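PDB 6GSZ: alpha-L-rhamnosidase from Aspergillus terreus, which probably hydrolyses terminal non-reducing alpha-L-rhamnose residues from alpha-L-rhamnosides, as a calcium-binding, N-glycosylated glycoside hydrolase. Local coordinates for residues W739-S744 against Q755-N760. Numbering follows the deposited sequence.
Sequences WERWDS and QMTSFN. With BGC (beta-D-glucopyranose), chain B.
Glu-740 and Met-756 meet beside the bound glucose, their side chains crossing at about a right angle. Glu-740 OE2 lies 3.4 Å from Met-756 CG. The bend at chi3 (79°) turns Met-756 CE back, so that it too lies 3.4 Å from Glu-740 OE2. Long, unbranched and pliable, the thioether packs beside the carboxylate and reaches the sugar by van der Waals contact without competing for the acid's hydrogen bonds. Met-756 SD is 3.7 Å from O6 of BGC. Glu-740 OE2 is 3.5 Å from O1 of BGC. With CG anti to the backbone N (chi1 178°) and an extended chain beyond, the glutamate reaches into the pocket. There OE1 forms a salt bridge with Arg-464 and accepts a weak hydrogen bond from Ser-758 N.

Both segments belong to the long loop connection between helices 727-732 and 768-775 in the six-hairpin glycosidase domain, the (alpha/alpha)6-barrel of this rhamnosidase family, and each contributes one residue to its sugar pocket, Glu-740 and Met-756. Behind the carboxylate, Ser-758 O accepts from Glu-740 N (3.0 Å) and Ser-744 OG, which approach from opposite faces of the carbonyl plane. The small Ser-744 hydroxyl also accepts from Arg-741 N, tying the turn to the facing segment.

Arg-741 suits its place by offering several N-H groups: NE (2.8 Å) and NH2 grip Met-756 O side-on, and NH2 binds Ala-588 O. Thr-757 offers OG1, also bonded to Gly-754 O, to Arg-741 NE and its methyl to Ser-744.

Farther from the sugar, two flat rings fill a buried site: Phe-759 directs its edge at the face of Trp-739 in a T-shaped pair, planes at 79°, with CD1 3.6 Å from CE2 of the indole. Ser-744 CB covers a face of the phenyl ring in a CH-pi contact. Ser-758 OG closes an ST turn by accepting from Asn-760 N, and also pairs with ND1 of His-761, whose NE2 hydrogen-bonds the glucose.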
ATOM      1  N   TRP A 739     -15.678   5.632   0.130  1.00 13.77           N
ATOM      2  CA  TRP A 739     -16.549   4.487   0.474  1.00 14.50           C
ATOM      3  C   TRP A 739     -16.564   3.484  -0.680  1.00 14.21           C
ATOM      4  O   TRP A 739     -16.352   3.823  -1.840  1.00 15.56           O
ATOM      5  CB  TRP A 739     -17.977   4.949   0.780  1.00 13.84           C
ATOM      6  CG  TRP A 739     -18.079   6.027   1.809  1.00 13.96           C
ATOM      7  CD1 TRP A 739     -17.183   6.394   2.771  1.00 14.67           C
ATOM      8  CD2 TRP A 739     -19.248   6.830   2.027  1.00 14.50           C
ATOM      9  NE1 TRP A 739     -17.711   7.389   3.560  1.00 14.76           N
ATOM     10  CE2 TRP A 739     -18.973   7.688   3.112  1.00 15.26           C
ATOM     11  CE3 TRP A 739     -20.469   6.937   1.355  1.00 16.34           C
ATOM     12  CZ2 TRP A 739     -19.912   8.607   3.595  1.00 17.74           C
ATOM     13  CZ3 TRP A 739     -21.395   7.849   1.816  1.00 17.12           C
ATOM     14  CH2 TRP A 739     -21.121   8.667   2.923  1.00 17.04           C
ATOM     15  N   GLU A 740     -16.842   2.232  -0.371  1.00 13.23           N
ATOM     16  CA  GLU A 740     -16.945   1.158  -1.353  1.00 12.51           C
ATOM     17  C   GLU A 740     -17.998   1.468  -2.416  1.00 15.24           C
ATOM     18  O   GLU A 740     -17.736   1.296  -3.611  1.00 14.48           O
ATOM     19  CB  GLU A 740     -17.282  -0.121  -0.605  1.00 14.01           C
ATOM     20  CG  GLU A 740     -17.472  -1.368  -1.444  1.00 14.21           C
ATOM     21  CD  GLU A 740     -17.726  -2.635  -0.643  1.00 14.97           C
ATOM     22  OE1 GLU A 740     -18.362  -2.536   0.436  1.00 15.27           O
ATOM     23  OE2 GLU A 740     -17.291  -3.713  -1.145  1.00 14.52           O
ATOM     24  N   ARG A 741     -19.206   1.790  -1.955  1.00 13.90           N
ATOM     25  CA  ARG A 741     -20.303   2.133  -2.803  1.00 15.69           C
ATOM     26  C   ARG A 741     -20.432   3.660  -2.873  1.00 16.33           C
ATOM     27  O   ARG A 741     -20.190   4.367  -1.898  1.00 16.17           O
ATOM     28  CB  ARG A 741     -21.609   1.651  -2.189  1.00 14.62           C
ATOM     29  CG  ARG A 741     -21.667   0.152  -1.958  1.00 15.17           C
ATOM     30  CD  ARG A 741     -22.896  -0.232  -1.167  1.00 15.78           C
ATOM     31  NE  ARG A 741     -23.126  -1.680  -1.131  1.00 15.03           N
ATOM     32  CZ  ARG A 741     -23.663  -2.401  -2.122  1.00 15.63           C
ATOM     33  NH1 ARG A 741     -24.160  -1.811  -3.224  1.00 15.91           N
ATOM     34  NH2 ARG A 741     -23.707  -3.721  -2.004  1.00 15.91           N
ATOM     35  N   TRP A 742     -20.888   4.160  -4.020  1.00 15.66           N
ATOM     36  CA  TRP A 742     -21.205   5.596  -4.098  1.00 15.47           C
ATOM     37  C   TRP A 742     -22.137   5.962  -2.928  1.00 14.55           C
ATOM     38  O   TRP A 742     -21.975   7.014  -2.247  1.00 16.58           O
ATOM     39  CB  TRP A 742     -21.807   5.959  -5.469  1.00 15.57           C
ATOM     40  CG  TRP A 742     -20.845   5.724  -6.595  1.00 14.37           C
ATOM     41  CD1 TRP A 742     -20.889   4.769  -7.552  1.00 13.49           C
ATOM     42  CD2 TRP A 742     -19.692   6.516  -6.872  1.00 14.46           C
ATOM     43  NE1 TRP A 742     -19.816   4.882  -8.403  1.00 14.54           N
ATOM     44  CE2 TRP A 742     -19.048   5.928  -7.978  1.00 13.03           C
ATOM     45  CE3 TRP A 742     -19.098   7.618  -6.237  1.00 14.60           C
ATOM     46  CZ2 TRP A 742     -17.909   6.482  -8.542  1.00 14.38           C
ATOM     47  CZ3 TRP A 742     -17.963   8.155  -6.795  1.00 15.75           C
ATOM     48  CH2 TRP A 742     -17.363   7.564  -7.909  1.00 15.84           C
ATOM     49  N   ASP A 743     -23.065   5.048  -2.640  1.00 16.84           N
ATOM     50  CA  ASP A 743     -24.113   5.263  -1.625  1.00 16.48           C
ATOM     51  C   ASP A 743     -23.930   4.299  -0.436  1.00 16.94           C
ATOM     52  O   ASP A 743     -24.912   3.726   0.030  1.00 16.59           O
ATOM     53  CB  ASP A 743     -25.521   5.101  -2.253  1.00 16.95           C
ATOM     54  CG  ASP A 743     -25.755   3.773  -2.971  1.00 18.65           C
ATOM     55  OD1 ASP A 743     -24.781   2.971  -3.113  1.00 20.49           O
ATOM     56  OD2 ASP A 743     -26.855   3.580  -3.494  1.00 25.10           O
ATOM     57  N   SER A 744     -22.713   4.135   0.106  1.00 15.19           N
ATOM     58  CA  SER A 744     -22.564   3.251   1.270  1.00 16.09           C
ATOM     59  C   SER A 744     -23.484   3.748   2.383  1.00 16.30           C
ATOM     60  O   SER A 744     -24.006   2.941   3.154  1.00 17.81           O
ATOM     61  CB  SER A 744     -21.140   3.158   1.748  1.00 16.78           C
ATOM     62  OG  SER A 744     -20.369   2.245   0.964  1.00 15.92           O
ATOM     63  N   GLN A 755     -25.447  -6.297   1.938  1.00 18.15           N
ATOM     64  CA  GLN A 755     -24.689  -6.990   2.948  1.00 17.58           C
ATOM     65  C   GLN A 755     -23.209  -6.601   2.829  1.00 15.78           C
ATOM     66  O   GLN A 755     -22.452  -6.605   3.823  1.00 17.54           O
ATOM     67  CB  GLN A 755     -24.836  -8.515   2.803  1.00 19.18           C
ATOM     68  N   MET A 756     -22.787  -6.296   1.599  1.00 16.43           N
ATOM     69  CA  MET A 756     -21.421  -5.848   1.289  1.00 16.20           C
ATOM     70  C   MET A 756     -21.436  -4.316   1.239  1.00 15.10           C
ATOM     71  O   MET A 756     -21.805  -3.734   0.212  1.00 16.19           O
ATOM     72  CB  MET A 756     -20.962  -6.425  -0.045  1.00 15.68           C
ATOM     73  CG  MET A 756     -19.556  -6.107  -0.436  1.00 15.13           C
ATOM     74  SD  MET A 756     -19.249  -6.370  -2.192  1.00 17.56           S
ATOM     75  CE  MET A 756     -19.971  -4.889  -2.875  1.00 17.29           C
ATOM     76  N   THR A 757     -21.075  -3.674   2.354  1.00 14.07           N
ATOM     77  CA  THR A 757     -21.005  -2.216   2.445  1.00 15.14           C
ATOM     78  C   THR A 757     -19.866  -1.795   3.366  1.00 14.34           C
ATOM     79  O   THR A 757     -19.892  -2.131   4.558  1.00 17.64           O
ATOM     80  CB  THR A 757     -22.323  -1.609   2.927  1.00 15.54           C
ATOM     81  OG1 THR A 757     -23.359  -1.958   2.001  1.00 16.99           O
ATOM     82  CG2 THR A 757     -22.265  -0.111   3.061  1.00 16.55           C
ATOM     83  N   SER A 758     -18.886  -1.077   2.830  1.00 14.92           N
ATOM     84  CA  SER A 758     -17.739  -0.583   3.556  1.00 13.81           C
ATOM     85  C   SER A 758     -17.645   0.941   3.388  1.00 12.42           C
ATOM     86  O   SER A 758     -17.953   1.500   2.310  1.00 14.52           O
ATOM     87  CB  SER A 758     -16.480  -1.279   3.074  1.00 13.93           C
ATOM     88  OG  SER A 758     -15.358  -0.422   3.049  1.00 12.49           O
ATOM     89  N   PHE A 759     -17.122   1.618   4.418  1.00 13.16           N
ATOM     90  CA  PHE A 759     -16.863   3.045   4.377  1.00 13.34           C
ATOM     91  C   PHE A 759     -15.358   3.339   4.217  1.00 11.70           C
ATOM     92  O   PHE A 759     -14.921   4.462   4.531  1.00 13.91           O
ATOM     93  CB  PHE A 759     -17.444   3.764   5.608  1.00 13.20           C
ATOM     94  CG  PHE A 759     -18.941   3.700   5.629  1.00 13.34           C
ATOM     95  CD1 PHE A 759     -19.666   4.684   4.996  1.00 14.91           C
ATOM     96  CD2 PHE A 759     -19.626   2.650   6.233  1.00 14.74           C
ATOM     97  CE1 PHE A 759     -21.053   4.629   4.980  1.00 16.52           C
ATOM     98  CE2 PHE A 759     -21.006   2.606   6.216  1.00 16.60           C
ATOM     99  CZ  PHE A 759     -21.717   3.590   5.589  1.00 16.93           C
ATOM    100  N   ASN A 760     -14.568   2.379   3.723  1.00 12.99           N
ATOM    101  CA  ASN A 760     -13.136   2.622   3.600  1.00 11.71           C
ATOM    102  C   ASN A 760     -12.519   1.708   2.538  1.00 12.87           C
ATOM    103  O   ASN A 760     -11.806   0.758   2.846  1.00 13.13           O
ATOM    104  CB  ASN A 760     -12.435   2.448   4.940  1.00 11.69           C
ATOM    105  CG  ASN A 760     -11.111   3.160   5.033  1.00 12.57           C
ATOM    106  OD1 ASN A 760     -10.604   3.672   4.018  1.00 13.23           O
ATOM    107  ND2 ASN A 760     -10.509   3.216   6.212  1.00 12.20           N
TER
HETATM  108  C2  BGC B 968     -13.570  -5.776  -3.614  0.70 21.40           C
HETATM  109  C3  BGC B 968     -13.973  -6.105  -5.024  0.70 25.42           C
HETATM  110  C4  BGC B 968     -14.598  -7.460  -5.268  0.70 26.12           C
HETATM  111  C5  BGC B 968     -15.633  -7.576  -4.259  0.70 22.33           C
HETATM  112  C6  BGC B 968     -16.298  -8.911  -4.531  0.70 25.89           C
HETATM  113  C1  BGC B 968     -14.704  -6.117  -2.663  0.70 26.18           C
HETATM  114  O1  BGC B 968     -14.351  -5.677  -1.367  0.70 14.80           O
HETATM  115  O2  BGC B 968     -13.557  -4.382  -3.419  0.70 29.23           O
HETATM  116  O3  BGC B 968     -12.857  -6.188  -5.736  0.70 14.73           O
HETATM  117  O4  BGC B 968     -15.119  -7.722  -6.592  0.70 25.27           O
HETATM  118  O5  BGC B 968     -15.183  -7.447  -2.871  0.70 37.28           O
HETATM  119  O6  BGC B 968     -17.238  -9.162  -3.482  0.70 26.27           O